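Local coordinates for cortical-lytic enzyme (Bacillus cereus, PDB 4S3J), which acts as an N-acetylglucosaminidase that breaks down spore cortex peptidoglycan during germination, probably once the substrate has already been partly degraded, at residues N124-I129 with A159-Q164; I108-P113 with I168-I173; I405-I410 with R419-N424; R213-D218 with I239-G244. All coordinates share one frame; numbering follows the deposited sequence.

Interaction 1. Residues N124-I129 with A159-Q164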
loop_
_atom_site.group_PDB
_atom_site.type_symbol
_atom_site.label_atom_id
_atom_site.label_comp_id
_atom_site.label_asym_id
_atom_site.label_seq_id
_atom_site.Cartn_x
_atom_site.Cartn_y
_atom_site.Cartn_z
ATOM N N ASN A 124 -3.451 -16.635 8.434
ATOM C CA ASN A 124 -2.058 -16.969 8.152
ATOM C C ASN A 124 -1.321 -15.836 7.424
ATOM O O ASN A 124 -0.168 -15.551 7.715
ATOM C CB ASN A 124 -1.964 -18.249 7.318
ATOM C CG ASN A 124 -2.185 -19.503 8.143
ATOM O OD1 ASN A 124 -2.006 -19.499 9.357
ATOM N ND2 ASN A 124 -2.531 -20.595 7.472
ATOM N N ALA A 125 -2.000 -15.189 6.481
ATOM C CA ALA A 125 -1.400 -14.059 5.782
ATOM C C ALA A 125 -1.100 -12.929 6.766
ATOM O O ALA A 125 -0.058 -12.292 6.681
ATOM C CB ALA A 125 -2.303 -13.566 4.688
ATOM N N THR A 126 -2.003 -12.704 7.717
ATOM C CA THR A 126 -1.801 -11.652 8.702
ATOM C C THR A 126 -0.550 -11.942 9.538
ATOM O O THR A 126 0.261 -11.046 9.794
ATOM C CB THR A 126 -3.028 -11.518 9.632
ATOM O OG1 THR A 126 -4.198 -11.239 8.855
ATOM C CG2 THR A 126 -2.830 -10.397 10.651
ATOM N N ARG A 127 -0.393 -13.186 9.976
ATOM C CA ARG A 127 0.791 -13.558 10.741
ATOM C C ARG A 127 2.072 -13.386 9.926
ATOM O O ARG A 127 3.113 -13.002 10.482
ATOM C CB ARG A 127 0.686 -14.999 11.234
ATOM C CG ARG A 127 -0.384 -15.212 12.267
ATOM C CD ARG A 127 -0.231 -16.548 12.973
ATOM N NE ARG A 127 -1.228 -16.693 14.030
ATOM C CZ ARG A 127 -2.352 -17.400 13.925
ATOM N NH1 ARG A 127 -2.652 -18.044 12.802
ATOM N NH2 ARG A 127 -3.189 -17.457 14.954
ATOM N N ALA A 128 2.007 -13.704 8.636
ATOM C CA ALA A 128 3.183 -13.617 7.780
ATOM C C ALA A 128 3.623 -12.167 7.595
ATOM O O ALA A 128 4.814 -11.874 7.538
ATOM C CB ALA A 128 2.909 -14.249 6.419
ATOM N N ILE A 129 2.653 -11.262 7.533
ATOM C CA ILE A 129 2.922 -9.857 7.231
ATOM C C ILE A 129 3.241 -9.046 8.491
ATOM O O ILE A 129 3.993 -8.088 8.433
ATOM C CB ILE A 129 1.723 -9.253 6.457
ATOM C CG1 ILE A 129 1.762 -9.797 5.019
ATOM C CG2 ILE A 129 1.755 -7.725 6.462
ATOM C CD1 ILE A 129 0.555 -9.438 4.159
ATOM N N ALA A 159 -5.860 -8.574 17.474
ATOM C CA ALA A 159 -5.064 -7.622 18.250
ATOM C C ALA A 159 -3.872 -8.300 18.902
ATOM O O ALA A 159 -2.792 -7.717 18.986
ATOM C CB ALA A 159 -5.911 -6.942 19.307
ATOM N N ASN A 160 -4.070 -9.526 19.379
ATOM C CA ASN A 160 -2.993 -10.253 20.045
ATOM C C ASN A 160 -1.881 -10.626 19.064
ATOM O O ASN A 160 -0.700 -10.619 19.422
ATOM C CB ASN A 160 -3.528 -11.519 20.715
ATOM C CG ASN A 160 -2.497 -12.186 21.613
ATOM O OD1 ASN A 160 -1.751 -11.519 22.328
ATOM N ND2 ASN A 160 -2.440 -13.512 21.559
ATOM N N ILE A 161 -2.252 -10.952 17.830
ATOM C CA ILE A 161 -1.257 -11.229 16.798
ATOM C C ILE A 161 -0.360 -10.004 16.638
ATOM O O ILE A 161 0.866 -10.107 16.584
ATOM C CB ILE A 161 -1.917 -11.598 15.453
ATOM C CG1 ILE A 161 -2.505 -13.011 15.531
ATOM C CG2 ILE A 161 -0.912 -11.524 14.291
ATOM C CD1 ILE A 161 -3.342 -13.405 14.332
ATOM N N ALA A 162 -0.989 -8.840 16.542
ATOM C CA ALA A 162 -0.254 -7.599 16.381
ATOM C C ALA A 162 0.697 -7.361 17.552
ATOM O O ALA A 162 1.901 -7.180 17.356
ATOM C CB ALA A 162 -1.215 -6.439 16.239
ATOM N N THR A 163 0.143 -7.413 18.764
ATOM C CA THR A 163 0.862 -7.073 19.987
ATOM C C THR A 163 2.065 -7.995 20.192
ATOM O O THR A 163 3.148 -7.542 20.554
ATOM C CB THR A 163 -0.103 -7.148 21.193
ATOM O OG1 THR A 163 -1.101 -6.135 21.041
ATOM C CG2 THR A 163 0.619 -6.956 22.537
ATOM N N GLN A 164 1.884 -9.287 19.934
ATOM C CA GLN A 164 2.978 -10.240 20.094
ATOM C C GLN A 164 4.143 -9.984 19.136
ATOM O O GLN A 164 5.240 -10.489 19.351
ATOM C CB GLN A 164 2.463 -11.669 19.912
ATOM C CG GLN A 164 1.544 -12.153 21.040
ATOM C CD GLN A 164 2.122 -11.926 22.428
ATOM O OE1 GLN A 164 1.433 -11.435 23.326
ATOM N NE2 GLN A 164 3.390 -12.281 22.610
#

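Interaction 2. Residues I108-P113 with I168-I173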
loop_
_atom_site.group_PDB
_atom_site.type_symbol
_atom_site.label_atom_id
_atom_site.label_comp_id
_atom_site.label_asym_id
_atom_site.label_seq_id
_atom_site.Cartn_x
_atom_site.Cartn_y
_atom_site.Cartn_z
ATOM N N ILE A 108 1.641 0.438 7.537
ATOM C CA ILE A 108 0.337 -0.019 7.980
ATOM C C ILE A 108 -0.163 -1.056 6.998
ATOM O O ILE A 108 0.122 -0.940 5.810
ATOM C CB ILE A 108 -0.707 1.110 8.031
ATOM C CG1 ILE A 108 -0.209 2.265 8.907
ATOM C CG2 ILE A 108 -2.064 0.567 8.500
ATOM C CD1 ILE A 108 -0.978 3.531 8.663
ATOM N N ALA A 109 -0.867 -2.073 7.475
ATOM C CA ALA A 109 -1.658 -2.921 6.577
ATOM C C ALA A 109 -3.060 -3.134 7.130
ATOM O O ALA A 109 -3.236 -3.353 8.326
ATOM C CB ALA A 109 -0.991 -4.253 6.352
ATOM N N TYR A 110 -4.046 -3.103 6.237
ATOM C CA TYR A 110 -5.437 -3.319 6.580
ATOM C C TYR A 110 -5.839 -4.766 6.377
ATOM O O TYR A 110 -5.397 -5.402 5.425
ATOM C CB TYR A 110 -6.346 -2.416 5.729
ATOM C CG TYR A 110 -6.388 -0.982 6.221
ATOM C CD1 TYR A 110 -5.363 -0.091 5.945
ATOM C CD2 TYR A 110 -7.460 -0.531 6.994
ATOM C CE1 TYR A 110 -5.401 1.223 6.416
ATOM C CE2 TYR A 110 -7.497 0.783 7.469
ATOM C CZ TYR A 110 -6.459 1.655 7.171
ATOM O OH TYR A 110 -6.444 2.967 7.636
ATOM N N LEU A 111 -6.700 -5.262 7.266
ATOM C CA LEU A 111 -7.286 -6.598 7.198
ATOM C C LEU A 111 -8.783 -6.440 7.118
ATOM O O LEU A 111 -9.364 -5.790 7.989
ATOM C CB LEU A 111 -6.914 -7.423 8.439
ATOM C CG LEU A 111 -7.590 -8.774 8.656
ATOM C CD1 LEU A 111 -7.126 -9.768 7.594
ATOM C CD2 LEU A 111 -7.334 -9.333 10.057
ATOM N N GLN A 112 -9.410 -7.022 6.102
ATOM C CA GLN A 112 -10.850 -6.916 5.920
ATOM C C GLN A 112 -11.424 -8.264 5.542
ATOM O O GLN A 112 -11.535 -8.563 4.359
ATOM C CB GLN A 112 -11.188 -5.893 4.834
ATOM C CG GLN A 112 -12.692 -5.726 4.636
ATOM C CD GLN A 112 -13.062 -5.077 3.314
ATOM O OE1 GLN A 112 -12.516 -5.413 2.260
ATOM N NE2 GLN A 112 -13.986 -4.126 3.372
ATOM N N PRO A 113 -11.814 -9.071 6.532
ATOM C CA PRO A 113 -12.375 -10.387 6.196
ATOM C C PRO A 113 -13.782 -10.300 5.612
ATOM O O PRO A 113 -14.469 -9.294 5.815
ATOM C CB PRO A 113 -12.379 -11.126 7.545
ATOM C CG PRO A 113 -11.473 -10.341 8.425
ATOM C CD PRO A 113 -11.625 -8.924 7.981
ATOM N N ILE A 168 1.426 -2.226 16.565
ATOM C CA ILE A 168 0.305 -1.536 17.216
ATOM C C ILE A 168 -0.985 -1.875 16.499
ATOM O O ILE A 168 -1.122 -1.521 15.339
ATOM C CB ILE A 168 0.441 0.003 17.177
ATOM C CG1 ILE A 168 1.778 0.478 17.744
ATOM C CG2 ILE A 168 -0.783 0.667 17.836
ATOM C CD1 ILE A 168 1.980 0.182 19.160
ATOM N N PRO A 169 -1.958 -2.526 17.178
ATOM C CA PRO A 169 -3.244 -2.668 16.479
ATOM C C PRO A 169 -4.028 -1.361 16.508
ATOM O O PRO A 169 -4.084 -0.723 17.549
ATOM C CB PRO A 169 -3.946 -3.784 17.252
ATOM C CG PRO A 169 -3.379 -3.708 18.622
ATOM C CD PRO A 169 -1.958 -3.216 18.481
ATOM N N MET A 170 -4.557 -0.936 15.365
ATOM C CA MET A 170 -5.408 0.264 15.294
ATOM C C MET A 170 -6.856 -0.071 15.597
ATOM O O MET A 170 -7.349 -1.156 15.251
ATOM C CB MET A 170 -5.289 0.904 13.907
ATOM C CG MET A 170 -3.918 1.507 13.607
ATOM S SD MET A 170 -3.535 1.688 11.841
ATOM C CE MET A 170 -4.860 2.733 11.275
ATOM N N LEU A 171 -7.524 0.844 16.287
ATOM C CA LEU A 171 -8.968 0.783 16.458
ATOM C C LEU A 171 -9.574 1.524 15.281
ATOM O O LEU A 171 -9.630 2.760 15.272
ATOM C CB LEU A 171 -9.381 1.401 17.801
ATOM C CG LEU A 171 -10.885 1.570 18.051
ATOM C CD1 LEU A 171 -11.668 0.312 17.760
ATOM C CD2 LEU A 171 -11.151 1.994 19.483
ATOM N N VAL A 172 -9.991 0.771 14.266
ATOM C CA VAL A 172 -10.519 1.366 13.062
ATOM C C VAL A 172 -12.027 1.535 13.165
ATOM O O VAL A 172 -12.759 0.565 13.257
ATOM C CB VAL A 172 -10.200 0.501 11.812
ATOM C CG1 VAL A 172 -10.750 1.143 10.557
ATOM C CG2 VAL A 172 -8.690 0.256 11.672
ATOM N N ILE A 173 -12.475 2.784 13.144
ATOM C CA ILE A 173 -13.885 3.110 13.311
ATOM C C ILE A 173 -14.450 3.722 12.035
ATOM O O ILE A 173 -13.930 4.725 11.538
ATOM C CB ILE A 173 -14.081 4.084 14.496
ATOM C CG1 ILE A 173 -13.579 3.439 15.785
ATOM C CG2 ILE A 173 -15.548 4.455 14.675
ATOM C CD1 ILE A 173 -13.225 4.425 16.863
#

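Interaction 3. Residues I405-I410 with R419-N424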
loop_
_atom_site.group_PDB
_atom_site.type_symbol
_atom_site.label_atom_id
_atom_site.label_comp_id
_atom_site.label_asym_id
_atom_site.label_seq_id
_atom_site.Cartn_x
_atom_site.Cartn_y
_atom_site.Cartn_z
ATOM N N ILE A 405 3.720 4.315 4.616
ATOM C CA ILE A 405 2.930 3.681 3.573
ATOM C C ILE A 405 1.846 2.821 4.239
ATOM O O ILE A 405 2.081 2.193 5.271
ATOM C CB ILE A 405 3.848 2.836 2.631
ATOM C CG1 ILE A 405 3.063 2.216 1.476
ATOM C CG2 ILE A 405 4.570 1.762 3.404
ATOM C CD1 ILE A 405 3.973 1.659 0.402
ATOM N N SER A 406 0.652 2.813 3.651
ATOM C CA SER A 406 -0.477 2.072 4.172
ATOM C C SER A 406 -1.045 1.153 3.103
ATOM O O SER A 406 -1.524 1.615 2.078
ATOM C CB SER A 406 -1.550 3.051 4.677
ATOM O OG SER A 406 -2.689 2.378 5.169
ATOM N N TYR A 407 -1.000 -0.146 3.363
ATOM C CA TYR A 407 -1.365 -1.148 2.362
ATOM C C TYR A 407 -2.809 -1.636 2.470
ATOM O O TYR A 407 -3.238 -2.080 3.534
ATOM C CB TYR A 407 -0.450 -2.336 2.498
ATOM C CG TYR A 407 0.981 -2.120 2.072
ATOM C CD1 TYR A 407 1.331 -2.102 0.714
ATOM C CD2 TYR A 407 1.993 -1.981 3.001
ATOM C CE1 TYR A 407 2.659 -1.942 0.317
ATOM C CE2 TYR A 407 3.337 -1.823 2.608
ATOM C CZ TYR A 407 3.659 -1.802 1.267
ATOM O OH TYR A 407 4.973 -1.676 0.829
ATOM N N TRP A 408 -3.530 -1.606 1.346
ATOM C CA TRP A 408 -4.846 -2.238 1.211
ATOM C C TRP A 408 -4.704 -3.384 0.196
ATOM O O TRP A 408 -4.535 -3.112 -1.002
ATOM C CB TRP A 408 -5.910 -1.256 0.721
ATOM C CG TRP A 408 -7.294 -1.861 0.786
ATOM C CD1 TRP A 408 -7.885 -2.665 -0.140
ATOM C CD2 TRP A 408 -8.230 -1.732 1.854
ATOM N NE1 TRP A 408 -9.145 -3.035 0.277
ATOM C CE2 TRP A 408 -9.371 -2.481 1.506
ATOM C CE3 TRP A 408 -8.213 -1.064 3.079
ATOM C CZ2 TRP A 408 -10.489 -2.574 2.328
ATOM C CZ3 TRP A 408 -9.328 -1.162 3.896
ATOM C CH2 TRP A 408 -10.443 -1.913 3.517
ATOM N N LYS A 409 -4.765 -4.649 0.604
ATOM C CA LYS A 409 -5.033 -5.140 1.955
ATOM C C LYS A 409 -4.385 -6.516 2.079
ATOM O O LYS A 409 -3.972 -7.106 1.077
ATOM C CB LYS A 409 -6.545 -5.245 2.240
ATOM C CG LYS A 409 -7.295 -6.154 1.254
ATOM C CD LYS A 409 -8.759 -6.384 1.694
ATOM C CE LYS A 409 -9.533 -7.154 0.644
ATOM N NZ LYS A 409 -10.910 -7.528 1.105
ATOM N N ILE A 410 -4.322 -7.028 3.300
ATOM C CA ILE A 410 -3.825 -8.371 3.577
ATOM C C ILE A 410 -4.694 -9.398 2.851
ATOM O O ILE A 410 -5.907 -9.252 2.770
ATOM C CB ILE A 410 -3.802 -8.612 5.109
ATOM C CG1 ILE A 410 -2.765 -7.699 5.761
ATOM C CG2 ILE A 410 -3.519 -10.095 5.447
ATOM C CD1 ILE A 410 -2.870 -7.620 7.271
ATOM N N ARG A 419 9.579 -8.080 1.100
ATOM C CA ARG A 419 11.034 -8.160 1.109
ATOM C C ARG A 419 11.650 -6.820 0.703
ATOM O O ARG A 419 12.620 -6.382 1.306
ATOM C CB ARG A 419 11.529 -9.279 0.196
ATOM C CG ARG A 419 13.056 -9.326 0.111
ATOM C CD ARG A 419 13.681 -9.671 1.462
ATOM N NE ARG A 419 15.142 -9.707 1.410
ATOM C CZ ARG A 419 15.859 -10.777 1.070
ATOM N NH1 ARG A 419 15.255 -11.907 0.709
ATOM N NH2 ARG A 419 17.185 -10.706 1.058
ATOM N N LEU A 420 11.111 -6.172 -0.322
ATOM C CA LEU A 420 11.663 -4.896 -0.750
ATOM C C LEU A 420 11.452 -3.814 0.307
ATOM O O LEU A 420 12.267 -2.913 0.447
ATOM C CB LEU A 420 11.066 -4.473 -2.089
ATOM C CG LEU A 420 11.574 -5.272 -3.292
ATOM C CD1 LEU A 420 10.723 -4.927 -4.497
ATOM C CD2 LEU A 420 13.040 -5.015 -3.545
ATOM N N LEU A 421 10.352 -3.897 1.059
ATOM C CA LEU A 421 10.107 -2.924 2.112
ATOM C C LEU A 421 11.265 -2.933 3.115
ATOM O O LEU A 421 11.775 -1.860 3.486
ATOM C CB LEU A 421 8.778 -3.224 2.824
ATOM C CG LEU A 421 8.354 -2.197 3.881
ATOM C CD1 LEU A 421 7.963 -0.842 3.257
ATOM C CD2 LEU A 421 7.224 -2.758 4.705
ATOM N N VAL A 422 11.659 -4.125 3.566
ATOM C CA VAL A 422 12.751 -4.243 4.550
ATOM C C VAL A 422 14.135 -4.004 3.939
ATOM O O VAL A 422 15.068 -3.603 4.656
ATOM C CB VAL A 422 12.768 -5.623 5.262
ATOM C CG1 VAL A 422 11.492 -5.837 6.016
ATOM C CG2 VAL A 422 12.986 -6.746 4.308
ATOM N N GLU A 423 14.290 -4.218 2.633
ATOM C CA GLU A 423 15.556 -3.908 1.978
ATOM C C GLU A 423 15.748 -2.399 1.871
ATOM O O GLU A 423 16.857 -1.884 2.021
ATOM C CB GLU A 423 15.609 -4.524 0.582
ATOM C CG GLU A 423 15.762 -6.033 0.580
ATOM C CD GLU A 423 17.118 -6.508 1.095
ATOM O OE1 GLU A 423 18.155 -5.868 0.793
ATOM O OE2 GLU A 423 17.140 -7.524 1.811
ATOM N N ASN A 424 14.645 -1.688 1.677
ATOM C CA ASN A 424 14.702 -0.249 1.416
ATOM C C ASN A 424 14.768 0.627 2.639
ATOM O O ASN A 424 15.335 1.705 2.582
ATOM C CB ASN A 424 13.475 0.181 0.611
ATOM C CG ASN A 424 13.689 0.077 -0.880
ATOM O OD1 ASN A 424 14.068 1.046 -1.533
ATOM N ND2 ASN A 424 13.419 -1.100 -1.444
#

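Interaction 4. Residues R213-D218 with I239-G244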
loop_
_atom_site.group_PDB
_atom_site.type_symbol
_atom_site.label_atom_id
_atom_site.label_comp_id
_atom_site.label_asym_id
_atom_site.label_seq_id
_atom_site.Cartn_x
_atom_site.Cartn_y
_atom_site.Cartn_z
ATOM N N ARG A 213 -3.509 1.213 20.566
ATOM C CA ARG A 213 -2.976 2.507 20.977
ATOM C C ARG A 213 -3.109 3.607 19.923
ATOM O O ARG A 213 -2.785 4.755 20.195
ATOM C CB ARG A 213 -1.508 2.357 21.416
ATOM C CG ARG A 213 -1.350 1.554 22.705
ATOM C CD ARG A 213 0.099 1.471 23.161
ATOM N NE ARG A 213 0.866 0.447 22.462
ATOM C CZ ARG A 213 2.193 0.377 22.470
ATOM N NH1 ARG A 213 2.915 1.275 23.123
ATOM N NH2 ARG A 213 2.809 -0.590 21.817
ATOM N N ASP A 214 -3.584 3.278 18.725
ATOM C CA ASP A 214 -3.962 4.304 17.754
ATOM C C ASP A 214 -5.441 4.173 17.432
ATOM O O ASP A 214 -5.907 3.089 17.088
ATOM C CB ASP A 214 -3.155 4.188 16.455
ATOM C CG ASP A 214 -3.550 5.257 15.426
ATOM O OD1 ASP A 214 -3.154 6.433 15.588
ATOM O OD2 ASP A 214 -4.258 4.933 14.450
ATOM N N ILE A 215 -6.164 5.280 17.555
ATOM C CA ILE A 215 -7.573 5.360 17.208
ATOM C C ILE A 215 -7.699 5.988 15.836
ATOM O O ILE A 215 -7.228 7.112 15.612
ATOM C CB ILE A 215 -8.374 6.194 18.242
ATOM C CG1 ILE A 215 -8.419 5.506 19.613
ATOM C CG2 ILE A 215 -9.838 6.319 17.809
ATOM C CD1 ILE A 215 -7.158 5.412 20.354
ATOM N N HIS A 216 -8.288 5.239 14.912
ATOM C CA HIS A 216 -8.346 5.636 13.516
ATOM C C HIS A 216 -9.776 5.807 13.004
ATOM O O HIS A 216 -10.534 4.846 12.974
ATOM C CB HIS A 216 -7.659 4.596 12.634
ATOM C CG HIS A 216 -7.584 5.003 11.197
ATOM N ND1 HIS A 216 -6.529 5.708 10.687
ATOM C CD2 HIS A 216 -8.466 4.848 10.175
ATOM C CE1 HIS A 216 -6.739 5.962 9.403
ATOM N NE2 HIS A 216 -7.914 5.454 9.078
ATOM N N PHE A 217 -10.119 7.016 12.561
ATOM C CA PHE A 217 -11.424 7.269 11.970
ATOM C C PHE A 217 -11.385 7.235 10.456
ATOM O O PHE A 217 -10.621 7.978 9.794
ATOM C CB PHE A 217 -11.977 8.606 12.451
ATOM C CG PHE A 217 -12.244 8.631 13.909
ATOM C CD1 PHE A 217 -13.395 8.053 14.414
ATOM C CD2 PHE A 217 -11.355 9.225 14.786
ATOM C CE1 PHE A 217 -13.648 8.049 15.757
ATOM C CE2 PHE A 217 -11.608 9.233 16.146
ATOM C CZ PHE A 217 -12.761 8.643 16.631
ATOM N N ASP A 218 -12.139 6.289 9.917
ATOM C CA ASP A 218 -12.401 6.236 8.496
ATOM C C ASP A 218 -13.856 6.630 8.289
ATOM O O ASP A 218 -14.725 5.772 8.138
ATOM C CB ASP A 218 -12.115 4.855 7.925
ATOM C CG ASP A 218 -12.360 4.791 6.429
ATOM O OD1 ASP A 218 -12.445 5.871 5.797
ATOM O OD2 ASP A 218 -12.441 3.672 5.885
ATOM N N ILE A 239 -8.017 15.605 22.523
ATOM C CA ILE A 239 -7.781 16.152 23.848
ATOM C C ILE A 239 -7.980 15.086 24.922
ATOM O O ILE A 239 -7.265 15.089 25.908
ATOM C CB ILE A 239 -8.706 17.360 24.124
ATOM C CG1 ILE A 239 -8.321 18.538 23.223
ATOM C CG2 ILE A 239 -8.647 17.775 25.593
ATOM C CD1 ILE A 239 -9.401 19.618 23.126
ATOM N N ARG A 240 -8.871 14.120 24.693
ATOM C CA ARG A 240 -9.145 13.119 25.720
ATOM C C ARG A 240 -8.335 11.843 25.634
ATOM O O ARG A 240 -8.413 11.025 26.545
ATOM C CB ARG A 240 -10.628 12.723 25.688
ATOM C CG ARG A 240 -11.565 13.790 26.245
ATOM C CD ARG A 240 -13.037 13.403 26.102
ATOM N NE ARG A 240 -13.380 12.202 26.864
ATOM C CZ ARG A 240 -14.593 11.648 26.885
ATOM N NH1 ARG A 240 -15.593 12.198 26.202
ATOM N NH2 ARG A 240 -14.813 10.548 27.598
ATOM N N LEU A 241 -7.525 11.672 24.590
ATOM C CA LEU A 241 -6.709 10.460 24.502
ATOM C C LEU A 241 -5.573 10.549 25.511
ATOM O O LEU A 241 -4.828 11.518 25.496
ATOM C CB LEU A 241 -6.138 10.249 23.097
ATOM C CG LEU A 241 -7.118 9.915 21.976
ATOM C CD1 LEU A 241 -6.398 9.899 20.649
ATOM C CD2 LEU A 241 -7.745 8.582 22.239
ATOM N N PRO A 242 -5.411 9.521 26.361
ATOM C CA PRO A 242 -4.295 9.488 27.314
ATOM C C PRO A 242 -2.912 9.316 26.679
ATOM O O PRO A 242 -2.765 9.019 25.480
ATOM C CB PRO A 242 -4.629 8.293 28.215
ATOM C CG PRO A 242 -5.594 7.485 27.459
ATOM C CD PRO A 242 -6.354 8.414 26.591
ATOM N N SER A 243 -1.892 9.542 27.500
ATOM C CA SER A 243 -0.517 9.364 27.075
ATOM C C SER A 243 -0.302 7.957 26.525
ATOM O O SER A 243 -0.803 6.964 27.058
ATOM C CB SER A 243 0.447 9.642 28.237
ATOM O OG SER A 243 0.272 8.706 29.284
ATOM N N GLY A 244 0.416 7.895 25.414
ATOM C CA GLY A 244 0.744 6.640 24.778
ATOM C C GLY A 244 -0.226 6.301 23.669
ATOM O O GLY A 244 0.025 5.376 22.900
#

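Interaction 1. Residues N124-I129 with A159-Q164
Arg127 and Ile161 mark where the helical segments 124-129 and 159-164 run nearest each other, their CA atoms 6.8 Å apart. Only Thr126 and Arg127 of one segment and Ile161 of the other touch, the close contacts run between side chains, and the buried surface is a modest 145 Å². Ile161 carries the contact from its side. Its CB points toward the other helix, and its two branches go to different partners. The long branch reaches Arg127: CD1 lies over one face of the guanidinium, 3.9 Å from Arg127 NE, and also rests on the start of the arm, 4.0 Å from Arg127 CG. The isoleucine branch stands roughly perpendicular to the arginine arm. Arg127 gets there although its CB does not face the partner helix, because its chain is extended from CG to NE and carries the guanidinium across. An arginine suits this surface position, since its flat face packs on a methyl while its charge stays near solvent. At the guanidinium's edge, in its plane, lies Asn124 OD1. The short branch of Ile161, CG2, approaches Thr126 CG2 at 4.3 Å, a looser touch. Thr126 keeps its OG1 (chi1 -58°) close to its own helix, where it bonds to Leu122 O. Helices 120-129 and 155-164 thus meet on the outside of the barrel, Thr126 and Ala162 both resting on Leu136 of strand 135-143, while Ile410 packs against Thr126 and Ala162 also touches Pro169 of strand 168-177.

Interaction 2. Residues I108-P113 with I168-I173
Ile108, Tyr110, Met170 and Val172 meet through side chains alone, since the backbones of segments 108-113 and 168-173 are too far apart to pair. The axes of strands 108-111 and 168-173 approach to 9.3 Å and run in the same general sense, with 55° between their directions; strand 135-143 lies between them and pairs with both. The apolar part begins with Ile108 CG2, which touches Met170 SD at 3.8 Å, the thioether chain lying nearly perpendicular to the isoleucine. Val172 adds a more distant contact, its CG2 lying obliquely 4.4 Å from Tyr110 CE2. All four residues are buried, and methionine suits its place because a flexible, weakly polar thioether can adapt to an aliphatic branch and a phenol together. The second kind of contact is between the tyrosine hydroxyl and a methyl group: Tyr110 OH comes within 4.0 Å of Met170 CE. Met170 manages both touches by bending at its last torsion (chi3 59°), which turns CE aside from the line of the chain while SD stays against the isoleucine. Around this cluster, His216 packs on both Tyr110 and Met170, and the ring of Tyr110 also meets that of Trp408, their planes at about 40°. Side chains that converge from non-adjacent parallel strands are what fills the interior of a TIM barrel, the fold of glycosyl hydrolase family 18. The cluster lies near the probable active site: the side chain of Tyr110 is about 8 Å from that of Glu220, the probable proton donor.

Interaction 3. Residues I405-I410 with R419-N424
Leu421 meets the strand through a single methyl, CD1, which lies 3.9 Å from Tyr407 OH and 4.3 Å from Ile405 CG2. The side chains of Tyr407 and Leu421 point antiparallel, the phenol's hydroxyl end lying beside the CD1 methyl. Leucine suits the buried face of the helix: with CG anti to its backbone N (chi1 -175°), it reaches out to the strand. Behind the first touch, Ile405 CG1 sits 4.1 Å above one face of the Tyr407 ring, offset toward the rim, while the hydroxyl makes a weak hydrogen bond to Asn417 OD1. Strand 404-408 is the last of the TIM barrel, lying between strands 104-111 and 318-330, and helix 415-424 packs outside it; Phe394 of helix 387-400 joins Tyr407 and Leu421 there. Farther out, bonds within the helix hold its own side chains. Arg419 grips Glu423 side-on with NE and NH2, both going to OE2 from the same face of the carboxylate, and the NE to OE2 distance is 3.0 Å. Asn424 ND2 turns back to Leu420 O at 2.9 Å, from the face opposite the backbone N of Asn424, while its OD1 accepts from Lys398 and Gln391.

Interaction 4. Residues R213-D218 with I239-G244
Arg213 opens the contact with the aliphatic part of its side chain, which passes the carbonyl of Gly244: Gly244 O is 3.7 Å from Arg213 CB and 3.9 Å from Arg213 CD. The bend at chi3 (-81°) turns the arm between CD and NE's side of the chain. At phi 96° and psi -11°, Gly244 suits its turn because a side chain there would collide with the carbonyl O of Ser243. The strand begins with Asp214, which turns away from segment 239-244, its carboxylate bonded to Thr246 and Ser248 of the following strand. These elements form a beta-alpha-beta unit of the TIM barrel, strand 214-218 leading through helix 227-240 to the parallel strand 246-251. Ile215 then points outward to the return loop. Ile215 CD1 meets Leu241 CD2 at 3.7 Å. The same leucine methyl is 4.1 Å from Ile215 CG1. The two side chains lie alongside each other, pointing opposite ways. Leu241 is the first residue after helix 227-240 to leave helical phi/psi. Branched aliphatic residues fit here, between sheet and helix layer: Ile203 and Leu204 of helix 193-210 lie against Ile215 and Leu241 respectively.

How the interactions relate
Interaction 2 occupies the barrel interior, and the other three lie around it. Interaction 1, 11 Å away between centres, joins the helices that follow strand 104-111 and precede strand 168-177; Thr126 OG1 lies 3.5 Å from Leu111 CD1. Interaction 3 borders interaction 2 through neighbouring strands, with Ile108 O 2.8 Å from Tyr407 N, probably a hydrogen bond, and its Ile410 also packs on Ala125 and Thr126. On the other flank, Leu171 O and His216 N, 2.8 Å apart, probably bond interaction 2 to strand 214-218 of interaction 4. That strand's Asp218 has OD1 close to OE2 of Glu220, the probable proton donor. Interactions 3 and 4, centres 24 Å apart, do not touch.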